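Local coordinates for putative trp repressor binding protein (Lactobacillus acidophilus NCFM, PDB 3EDO) that binds flavin mononucleotide in a flavodoxin-like fold and probably serves in electron transfer or as an oxidoreductase acting on NAD(P)H, at residues A[16-21]-A[111-115]; A[106-110]-A[133-137]; A[54-58]-A[87-93]. Where two conformers were deposited one is given. Residue numbers count along the deposited sequence, not the author numbering.

Interaction 1. Residues A[16-21]-A[111-115]; sequences ETKKMA and SFFTS. With FMN (flavin mononucleotide), chain C.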
loop_
_atom_site.group_PDB
_atom_site.type_symbol
_atom_site.label_atom_id
_atom_site.label_comp_id
_atom_site.label_asym_id
_atom_site.label_seq_id
_atom_site.Cartn_x
_atom_site.Cartn_y
_atom_site.Cartn_z
ATOM N N GLU A 16 -1.845 -9.852 -8.086
ATOM C CA GLU A 16 -3.260 -9.638 -7.790
ATOM C C GLU A 16 -3.557 -8.177 -7.409
ATOM O O GLU A 16 -4.547 -7.597 -7.861
ATOM C CB GLU A 16 -3.736 -10.575 -6.684
ATOM C CG GLU A 16 -3.658 -12.059 -7.076
ATOM C CD GLU A 16 -4.571 -12.331 -8.268
ATOM O OE1 GLU A 16 -5.782 -12.060 -8.167
ATOM O OE2 GLU A 16 -4.071 -12.739 -9.326
ATOM N N THR A 17 -2.727 -7.601 -6.547
ATOM C CA THR A 17 -2.906 -6.225 -6.136
ATOM C C THR A 17 -2.692 -5.291 -7.328
ATOM O O THR A 17 -3.342 -4.254 -7.412
ATOM C CB THR A 17 -1.991 -5.890 -4.957
ATOM O OG1 THR A 17 -2.188 -6.860 -3.910
ATOM C CG2 THR A 17 -2.307 -4.497 -4.393
ATOM N N LYS A 18 -1.784 -5.631 -8.242
ATOM C CA LYS A 18 -1.597 -4.844 -9.466
ATOM C C LYS A 18 -2.911 -4.791 -10.265
ATOM O O LYS A 18 -3.346 -3.721 -10.703
ATOM C CB LYS A 18 -0.439 -5.425 -10.284
ATOM C CG LYS A 18 -0.108 -4.631 -11.545
ATOM C CD LYS A 18 1.282 -4.922 -12.076
ATOM C CE LYS A 18 1.541 -4.208 -13.392
ATOM N NZ LYS A 18 0.785 -4.834 -14.509
ATOM N N LYS A 19 -3.557 -5.942 -10.450
ATOM C CA LYS A 19 -4.846 -5.962 -11.156
ATOM C C LYS A 19 -5.887 -5.112 -10.437
ATOM O O LYS A 19 -6.638 -4.361 -11.060
ATOM C CB LYS A 19 -5.357 -7.390 -11.314
ATOM C CG LYS A 19 -4.561 -8.212 -12.310
ATOM C CD LYS A 19 -5.201 -9.575 -12.573
ATOM C CE LYS A 19 -5.186 -10.446 -11.375
ATOM N NZ LYS A 19 -5.385 -11.892 -11.764
HETATM N N MSE A 20 -5.920 -5.212 -9.109
HETATM C CA MSE A 20 -6.870 -4.408 -8.337
HETATM C C MSE A 20 -6.581 -2.910 -8.440
HETATM O O MSE A 20 -7.495 -2.089 -8.548
HETATM C CB MSE A 20 -6.880 -4.859 -6.880
HETATM C CG MSE A 20 -7.903 -4.142 -6.010
HETATM SE SE MSE A 20 -9.727 -4.264 -6.611
HETATM C CE MSE A 20 -9.908 -6.177 -6.646
ATOM N N ALA A 21 -5.308 -2.553 -8.398
ATOM C CA ALA A 21 -4.916 -1.152 -8.533
ATOM C C ALA A 21 -5.319 -0.581 -9.902
ATOM O O ALA A 21 -5.780 0.562 -9.993
ATOM C CB ALA A 21 -3.395 -1.006 -8.312
ATOM N N SER A 111 -5.775 2.628 2.525
ATOM C CA SER A 111 -5.170 1.427 1.953
ATOM C C SER A 111 -6.219 0.438 1.508
ATOM O O SER A 111 -7.151 0.142 2.240
ATOM C CB SER A 111 -4.225 0.765 2.944
ATOM O OG SER A 111 -3.626 -0.418 2.382
ATOM N N PHE A 112 -6.024 -0.081 0.301
ATOM C CA PHE A 112 -6.776 -1.229 -0.188
ATOM C C PHE A 112 -5.881 -2.437 -0.153
ATOM O O PHE A 112 -4.702 -2.372 -0.506
ATOM C CB PHE A 112 -7.381 -1.011 -1.600
ATOM C CG PHE A 112 -6.367 -0.743 -2.707
ATOM C CD1 PHE A 112 -5.813 0.519 -2.868
ATOM C CD2 PHE A 112 -5.997 -1.749 -3.594
ATOM C CE1 PHE A 112 -4.921 0.784 -3.893
ATOM C CE2 PHE A 112 -5.111 -1.495 -4.628
ATOM C CZ PHE A 112 -4.570 -0.244 -4.769
ATOM N N PHE A 113 -6.439 -3.561 0.287
ATOM C CA PHE A 113 -5.669 -4.782 0.320
ATOM C C PHE A 113 -6.347 -5.852 -0.537
ATOM O O PHE A 113 -7.570 -5.868 -0.672
ATOM C CB PHE A 113 -5.412 -5.284 1.763
ATOM C CG PHE A 113 -6.628 -5.531 2.581
ATOM C CD1 PHE A 113 -7.290 -6.757 2.517
ATOM C CD2 PHE A 113 -7.131 -4.578 3.431
ATOM C CE1 PHE A 113 -8.410 -7.011 3.261
ATOM C CE2 PHE A 113 -8.248 -4.846 4.215
ATOM C CZ PHE A 113 -8.887 -6.068 4.123
ATOM N N THR A 114 -5.537 -6.796 -1.015
ATOM C CA THR A 114 -6.064 -8.040 -1.529
ATOM C C THR A 114 -5.566 -9.174 -0.650
ATOM O O THR A 114 -4.539 -9.073 0.019
ATOM C CB THR A 114 -5.728 -8.265 -3.022
ATOM O OG1 THR A 114 -4.340 -8.586 -3.196
ATOM C CG2 THR A 114 -6.142 -7.073 -3.894
ATOM N N SER A 115 -6.347 -10.245 -0.616
ATOM C CA SER A 115 -6.105 -11.344 0.322
ATOM C C SER A 115 -6.849 -12.586 -0.122
ATOM O O SER A 115 -7.624 -12.571 -1.068
ATOM C CB SER A 115 -6.595 -10.976 1.719
ATOM O OG SER A 115 -8.026 -11.069 1.737
HETATM N N1 FMN C . -3.842 -14.171 2.475
HETATM C C2 FMN C . -4.685 -14.020 3.510
HETATM O O2 FMN C . -5.915 -14.022 3.349
HETATM N N3 FMN C . -4.188 -13.869 4.776
HETATM C C4 FMN C . -2.842 -13.916 5.067
HETATM O O4 FMN C . -2.483 -13.662 6.239
HETATM C C4A FMN C . -1.972 -14.112 3.995
HETATM N N5 FMN C . -0.601 -14.199 4.198
HETATM C C5A FMN C . 0.223 -14.277 3.086
HETATM C C6 FMN C . 1.607 -14.288 3.286
HETATM C C7 FMN C . 2.481 -14.366 2.202
HETATM C C7M FMN C . 3.953 -14.203 2.419
HETATM C C8 FMN C . 1.961 -14.484 0.908
HETATM C C8M FMN C . 2.849 -14.522 -0.319
HETATM C C9 FMN C . 0.588 -14.435 0.692
HETATM C C9A FMN C . -0.303 -14.351 1.783
HETATM N N10 FMN C . -1.687 -14.329 1.608
HETATM C C10 FMN C . -2.499 -14.206 2.700
HETATM C "C1'" FMN C . -2.275 -14.322 0.232
HETATM C "C2'" FMN C . -2.212 -12.912 -0.368
HETATM O "O2'" FMN C . -2.702 -11.914 0.512
HETATM C "C3'" FMN C . -3.039 -12.882 -1.659
HETATM O "O3'" FMN C . -2.618 -13.953 -2.507
HETATM C "C4'" FMN C . -2.898 -11.534 -2.377
HETATM O "O4'" FMN C . -4.025 -11.301 -3.191
HETATM C "C5'" FMN C . -1.669 -11.512 -3.240
HETATM O "O5'" FMN C . -1.464 -10.191 -3.754
HETATM P P FMN C . -0.277 -9.972 -4.774
HETATM O O1P FMN C . -0.499 -10.929 -5.927
HETATM O O2P FMN C . 1.059 -10.204 -4.092
HETATM O O3P FMN C . -0.470 -8.527 -5.226
#
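How a strand of a flavodoxin-type sheet and the first helix can share one cofactor is well illustrated here. Strand 111-114 runs across helix 16-21 at 132° between their directions, the axes 8.4 Å apart at closest, and only its alternate residues meet the helix. S111 stays out of reach of the helix; its OG hydrogen-bonds I82 and Y123. F112 points toward the helix and supplies most of the apolar contact: A21 CB lies 3.8 Å from F112 CZ, at the ring edge, while M20 CG approaches F112 CD2 to 3.9 Å and T17 CG2 reaches F112 CE2 at 4.1 Å. M20 is selenomethionine. F113 points to the other side of the sheet, where its ring meets those of H120 and Y123. T114 returns to the helix, its CG2 3.8 Å from M20 CB and its OG1 2.8 Å from T17 OG1. Both hydroxyls also hold the cofactor, T17 OG1 donating to FMN O3P (2.7 Å) and T114 OG1 pairing with the ribityl O4' of FMN (2.7 Å). S115, leaving the strand, brings its CA to 3.5 Å from FMN O2'. At the helix start, E16 N donates to FMN O1P and T17 N to FMN O3P, each at 2.8 Å, so backbone amides of the first turn grip the phosphate. This is the phosphate-binding site of the flavodoxin fold, formed where the loop after strand 6-10 enters helix 16-27.

Interaction 2. Residues A[106-110]-A[133-137]; sequences RGEVA and GLNVI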
loop_
_atom_site.group_PDB
_atom_site.type_symbol
_atom_site.label_atom_id
_atom_site.label_comp_id
_atom_site.label_asym_id
_atom_site.label_seq_id
_atom_site.Cartn_x
_atom_site.Cartn_y
_atom_site.Cartn_z
ATOM N N ARG A 106 0.724 15.702 3.419
ATOM C CA ARG A 106 -0.266 16.327 4.301
ATOM C C ARG A 106 -1.712 15.924 4.041
ATOM O O ARG A 106 -2.591 16.287 4.788
ATOM C CB ARG A 106 -0.131 17.845 4.221
ATOM C CG ARG A 106 1.211 18.337 4.752
ATOM C CD ARG A 106 1.347 19.845 4.667
ATOM N NE ARG A 106 1.221 20.313 3.292
ATOM C CZ ARG A 106 2.227 20.583 2.468
ATOM N NH1 ARG A 106 3.493 20.453 2.852
ATOM N NH2 ARG A 106 1.962 21.001 1.241
ATOM N N GLY A 107 -1.947 15.171 2.987
ATOM C CA GLY A 107 -3.293 14.808 2.578
ATOM C C GLY A 107 -3.822 13.532 3.217
ATOM O O GLY A 107 -3.315 13.053 4.216
ATOM N N GLU A 108 -4.884 13.002 2.635
ATOM C CA GLU A 108 -5.521 11.787 3.131
ATOM C C GLU A 108 -4.863 10.545 2.523
ATOM O O GLU A 108 -4.463 10.547 1.353
ATOM C CB GLU A 108 -7.015 11.814 2.734
ATOM C CG GLU A 108 -7.787 12.894 3.467
ATOM C CD GLU A 108 -9.225 12.975 3.076
ATOM O OE1 GLU A 108 -9.594 12.518 1.983
ATOM O OE2 GLU A 108 -10.014 13.551 3.861
ATOM N N VAL A 109 -4.796 9.487 3.328
ATOM C CA VAL A 109 -4.275 8.189 2.921
ATOM C C VAL A 109 -5.352 7.144 3.178
ATOM O O VAL A 109 -5.994 7.155 4.219
ATOM C CB VAL A 109 -3.027 7.842 3.770
ATOM C CG1 VAL A 109 -2.530 6.411 3.443
ATOM C CG2 VAL A 109 -1.921 8.859 3.577
ATOM N N ALA A 110 -5.493 6.186 2.258
ATOM C CA ALA A 110 -6.286 4.994 2.549
ATOM C C ALA A 110 -5.535 3.815 1.977
ATOM O O ALA A 110 -4.728 3.976 1.063
ATOM C CB ALA A 110 -7.667 5.099 1.963
ATOM N N GLY A 133 1.379 9.216 11.872
ATOM C CA GLY A 133 1.763 10.546 11.458
ATOM C C GLY A 133 1.062 10.990 10.209
ATOM O O GLY A 133 1.065 12.200 9.906
ATOM N N LEU A 134 0.491 10.050 9.451
ATOM C CA LEU A 134 -0.289 10.399 8.267
ATOM C C LEU A 134 -1.771 10.337 8.570
ATOM O O LEU A 134 -2.210 9.641 9.480
ATOM C CB LEU A 134 0.093 9.492 7.109
ATOM C CG LEU A 134 1.555 9.485 6.689
ATOM C CD1 LEU A 134 1.829 8.491 5.618
ATOM C CD2 LEU A 134 1.963 10.921 6.269
ATOM N N ASN A 135 -2.559 11.075 7.806
ATOM C CA ASN A 135 -4.000 11.124 7.997
ATOM C C ASN A 135 -4.663 9.951 7.246
ATOM O O ASN A 135 -5.039 10.073 6.089
ATOM C CB ASN A 135 -4.551 12.451 7.454
ATOM C CG ASN A 135 -6.040 12.536 7.577
ATOM O OD1 ASN A 135 -6.664 11.738 8.266
ATOM N ND2 ASN A 135 -6.631 13.515 6.936
ATOM N N VAL A 136 -4.790 8.822 7.925
ATOM C CA VAL A 136 -5.431 7.625 7.381
ATOM C C VAL A 136 -6.925 7.687 7.549
ATOM O O VAL A 136 -7.430 7.736 8.671
ATOM C CB VAL A 136 -4.853 6.324 8.016
ATOM C CG1 VAL A 136 -5.524 5.092 7.412
ATOM C CG2 VAL A 136 -3.313 6.261 7.828
ATOM N N ILE A 137 -7.643 7.674 6.436
ATOM C CA ILE A 137 -9.106 7.767 6.455
ATOM C C ILE A 137 -9.793 6.429 6.329
ATOM O O ILE A 137 -11.004 6.359 6.546
ATOM C CB ILE A 137 -9.645 8.727 5.354
ATOM C CG1 ILE A 137 -9.398 8.182 3.923
ATOM C CG2 ILE A 137 -9.060 10.146 5.537
ATOM C CD1 ILE A 137 -10.240 8.922 2.842
HETATM O O HOH W 1 -5.142 15.655 5.657
HETATM O O HOH W 2 -1.212 12.935 5.870
HETATM O O HOH W 3 -9.439 14.103 6.497
#
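Neighbouring parallel strands are joined by backbone bonds that reach from one residue to the two flanking its partner, and V109 does exactly this. Its N donates to N135 O and its O accepts from I137 N, both at 2.8 Å and nearly straight, bracketing V136, whose CA is 4.6 Å from that of V109. Weaker CA-H...O contacts accompany them: V136 CA lies 3.2 Å from V109 O, and E108 CA 3.5 Å from N135 O. Apolar packing follows the backbone, with V109 CG2 4.1 Å from L134 CB, A110 CB 4.0 Å from I137 CG1, and the aliphatic E108 CG 3.7 Å from I137 CG2. Where the strands splay at their beginnings, water replaces direct bonding. One molecule links R106 O to N135 ND2, a second G107 O to N135 N, and a third E108 OE2 to N135 ND2; outside the two segments, K4 forms a salt bridge with E108 OE1. The pair closes the right-handed beta-alpha-beta unit of strand 108-114, helix 120-130 and strand 135-141. V109 and V136 pack on F127 of that helix, whereas A110 and I137 face W149 of helix 146-150, and strand 79-87 flanks strand 108-114 across from strand 135-141.

Interaction 3. Residues A[54-58]-A[87-93]; sequences ALDQI and WSGYPAT. With FMN (flavin mononucleotide), chain C; EDO (1,2-ethanediol), chain F.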
loop_
_atom_site.group_PDB
_atom_site.type_symbol
_atom_site.label_atom_id
_atom_site.label_comp_id
_atom_site.label_asym_id
_atom_site.label_seq_id
_atom_site.Cartn_x
_atom_site.Cartn_y
_atom_site.Cartn_z
ATOM N N ALA A 54 10.056 -11.721 5.012
ATOM C CA ALA A 54 9.218 -10.678 5.607
ATOM C C ALA A 54 9.202 -10.784 7.129
ATOM O O ALA A 54 9.285 -9.772 7.828
ATOM C CB ALA A 54 7.790 -10.758 5.045
ATOM N N LEU A 55 9.088 -12.006 7.641
ATOM C CA LEU A 55 9.025 -12.209 9.080
ATOM C C LEU A 55 10.286 -11.676 9.753
ATOM O O LEU A 55 10.228 -11.057 10.810
ATOM C CB LEU A 55 8.865 -13.693 9.416
ATOM C CG LEU A 55 8.718 -14.074 10.904
ATOM C CD1 LEU A 55 7.539 -13.418 11.556
ATOM C CD2 LEU A 55 8.634 -15.587 11.047
ATOM N N ASP A 56 11.442 -11.955 9.160
ATOM C CA ASP A 56 12.688 -11.536 9.811
ATOM C C ASP A 56 12.819 -10.004 9.797
ATOM O O ASP A 56 13.494 -9.449 10.684
ATOM C CB ASP A 56 13.923 -12.247 9.216
ATOM C CG ASP A 56 14.915 -12.748 10.291
ATOM O OD1 ASP A 56 14.497 -13.193 11.389
ATOM O OD2 ASP A 56 16.129 -12.732 10.013
ATOM N N GLN A 57 12.192 -9.326 8.841
ATOM C CA GLN A 57 12.098 -7.871 8.827
ATOM C C GLN A 57 11.138 -7.386 9.914
ATOM O O GLN A 57 11.477 -6.506 10.723
ATOM C CB GLN A 57 11.665 -7.399 7.429
ATOM C CG GLN A 57 12.725 -7.671 6.364
ATOM C CD GLN A 57 12.216 -7.554 4.924
ATOM O OE1 GLN A 57 11.036 -7.652 4.655
ATOM N NE2 GLN A 57 13.124 -7.447 3.978
ATOM N N ILE A 58 9.952 -7.968 9.979
ATOM C CA ILE A 58 8.904 -7.692 10.998
ATOM C C ILE A 58 9.482 -7.859 12.421
ATOM O O ILE A 58 9.164 -7.108 13.346
ATOM C CB ILE A 58 7.634 -8.648 10.795
ATOM C CG1 ILE A 58 6.885 -8.355 9.477
ATOM C CG2 ILE A 58 6.615 -8.520 11.956
ATOM C CD1 ILE A 58 6.224 -6.984 9.412
ATOM N N TRP A 87 -0.009 -10.026 4.143
ATOM C CA TRP A 87 1.063 -10.988 4.492
ATOM C C TRP A 87 0.983 -11.263 5.992
ATOM O O TRP A 87 1.497 -10.504 6.833
ATOM C CB TRP A 87 2.439 -10.426 4.131
ATOM C CG TRP A 87 2.809 -10.527 2.690
ATOM C CD1 TRP A 87 2.055 -11.019 1.678
ATOM C CD2 TRP A 87 4.068 -10.142 2.105
ATOM N NE1 TRP A 87 2.752 -10.970 0.490
ATOM C CE2 TRP A 87 4.007 -10.463 0.735
ATOM C CE3 TRP A 87 5.259 -9.625 2.625
ATOM C CZ2 TRP A 87 5.087 -10.245 -0.136
ATOM C CZ3 TRP A 87 6.323 -9.410 1.773
ATOM C CH2 TRP A 87 6.220 -9.703 0.406
ATOM N N SER A 88 0.290 -12.336 6.352
ATOM C CA SER A 88 0.141 -12.761 7.735
ATOM C C SER A 88 -0.304 -11.627 8.629
ATOM O O SER A 88 0.207 -11.430 9.727
ATOM C CB SER A 88 1.397 -13.438 8.240
ATOM O OG SER A 88 1.693 -14.608 7.468
ATOM N N GLY A 89 -1.300 -10.865 8.213
ATOM C CA GLY A 89 -1.830 -9.801 9.036
ATOM C C GLY A 89 -1.059 -8.510 9.036
ATOM O O GLY A 89 -1.379 -7.631 9.818
ATOM N N TYR A 90 -0.094 -8.357 8.144
ATOM C CA TYR A 90 0.597 -7.090 7.913
ATOM C C TYR A 90 0.489 -6.739 6.432
ATOM O O TYR A 90 0.344 -7.609 5.582
ATOM C CB TYR A 90 2.076 -7.246 8.273
ATOM C CG TYR A 90 2.386 -7.267 9.745
ATOM C CD1 TYR A 90 2.303 -8.445 10.472
ATOM C CD2 TYR A 90 2.800 -6.118 10.416
ATOM C CE1 TYR A 90 2.636 -8.466 11.836
ATOM C CE2 TYR A 90 3.121 -6.147 11.777
ATOM C CZ TYR A 90 3.031 -7.315 12.473
ATOM O OH TYR A 90 3.334 -7.324 13.811
ATOM N N PRO A 91 0.656 -5.458 6.095
ATOM C CA PRO A 91 0.954 -5.153 4.717
ATOM C C PRO A 91 2.310 -5.733 4.350
ATOM O O PRO A 91 3.113 -6.069 5.220
ATOM C CB PRO A 91 0.979 -3.605 4.659
ATOM C CG PRO A 91 0.408 -3.166 5.985
ATOM C CD PRO A 91 0.756 -4.276 6.957
ATOM N N ALA A 92 2.578 -5.862 3.051
ATOM C CA ALA A 92 3.876 -6.327 2.632
ATOM C C ALA A 92 4.957 -5.342 3.097
ATOM O O ALA A 92 4.720 -4.124 3.132
ATOM C CB ALA A 92 3.920 -6.484 1.116
ATOM N N THR A 93 6.140 -5.838 3.424
ATOM C CA THR A 93 7.160 -4.983 4.024
ATOM C C THR A 93 7.594 -3.767 3.184
ATOM O O THR A 93 7.967 -2.766 3.791
ATOM C CB THR A 93 8.367 -5.818 4.478
ATOM O OG1 THR A 93 8.891 -6.545 3.365
ATOM C CG2 THR A 93 7.995 -6.780 5.624
HETATM N N1 FMN C . -3.842 -14.171 2.475
HETATM C C2 FMN C . -4.685 -14.020 3.510
HETATM O O2 FMN C . -5.915 -14.022 3.349
HETATM N N3 FMN C . -4.188 -13.869 4.776
HETATM C C4 FMN C . -2.842 -13.916 5.067
HETATM O O4 FMN C . -2.483 -13.662 6.239
HETATM C C4A FMN C . -1.972 -14.112 3.995
HETATM N N5 FMN C . -0.601 -14.199 4.198
HETATM C C5A FMN C . 0.223 -14.277 3.086
HETATM C C6 FMN C . 1.607 -14.288 3.286
HETATM C C7 FMN C . 2.481 -14.366 2.202
HETATM C C7M FMN C . 3.953 -14.203 2.419
HETATM C C8 FMN C . 1.961 -14.484 0.908
HETATM C C8M FMN C . 2.849 -14.522 -0.319
HETATM C C9 FMN C . 0.588 -14.435 0.692
HETATM C C9A FMN C . -0.303 -14.351 1.783
HETATM N N10 FMN C . -1.687 -14.329 1.608
HETATM C C10 FMN C . -2.499 -14.206 2.700
HETATM C "C1'" FMN C . -2.275 -14.322 0.232
HETATM C "C2'" FMN C . -2.212 -12.912 -0.368
HETATM O "O2'" FMN C . -2.702 -11.914 0.512
HETATM C "C3'" FMN C . -3.039 -12.882 -1.659
HETATM O "O3'" FMN C . -2.618 -13.953 -2.507
HETATM C "C4'" FMN C . -2.898 -11.534 -2.377
HETATM O "O4'" FMN C . -4.025 -11.301 -3.191
HETATM C "C5'" FMN C . -1.669 -11.512 -3.240
HETATM O "O5'" FMN C . -1.464 -10.191 -3.754
HETATM P P FMN C . -0.277 -9.972 -4.774
HETATM O O1P FMN C . -0.499 -10.929 -5.927
HETATM O O2P FMN C . 1.059 -10.204 -4.092
HETATM O O3P FMN C . -0.470 -8.527 -5.226
HETATM C C1 EDO F . 4.620 -13.066 6.403
HETATM O O1 EDO F . 3.965 -14.298 6.065
HETATM C C2 EDO F . 5.526 -13.151 7.616
HETATM O O2 EDO F . 4.770 -13.479 8.841
#
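Side-chain conformations show how helix 54-58 meets residues 87-93. T93, in rotamer p, sends OG1 to Q57 OE1 as donor (2.7 Å), with Q57 in an m, t conformation that extends its amide to the hydroxyl. I58 takes m, m, which sets CD1 over the face of the Y90 ring in a CH-pi contact, 3.9 Å from the centroid; Y90, itself m, stacks with H126. W87 is also m, with chi2 near 0°. A54 CB comes within 3.7 Å of W87 CE3 at the benzo end of the indole, while FMN C7 lies over the ring face, 3.4 Å from W87 CD1. The chain reverses from W87 to Y90 in a type I' turn, with S88 and G89 at positive phi; at G89 a CB would strike the preceding carbonyl. This presents S88 N as hydrogen-bond donor to FMN N5 (3.0 Å). The loop after the central strand, lying beside the isoalloxazine, is characteristic of flavodoxins; here it is built on a type I' turn.

How the interactions relate
The three contacts show how a flavodoxin-like sheet places its cofactor site at the C-terminal ends of the strands, while the N-terminal ends engage in plain packing. Interactions 1 and 3 both touch FMN, though their centres are 16 Å apart and their nearest atoms about 6 Å: the first holds the phosphate and ribityl chain, the second the isoalloxazine. Interaction 2 lies away from the annotated sites. It shares strand 108-114 with interaction 1, its residues 106-110 leading directly into 111-115, yet the two centres stand 19 Å apart on opposite sides of the chain's centre. Interactions 2 and 3 are the most distant pair, with 21 Å between centres and about 10 Å between nearest atoms.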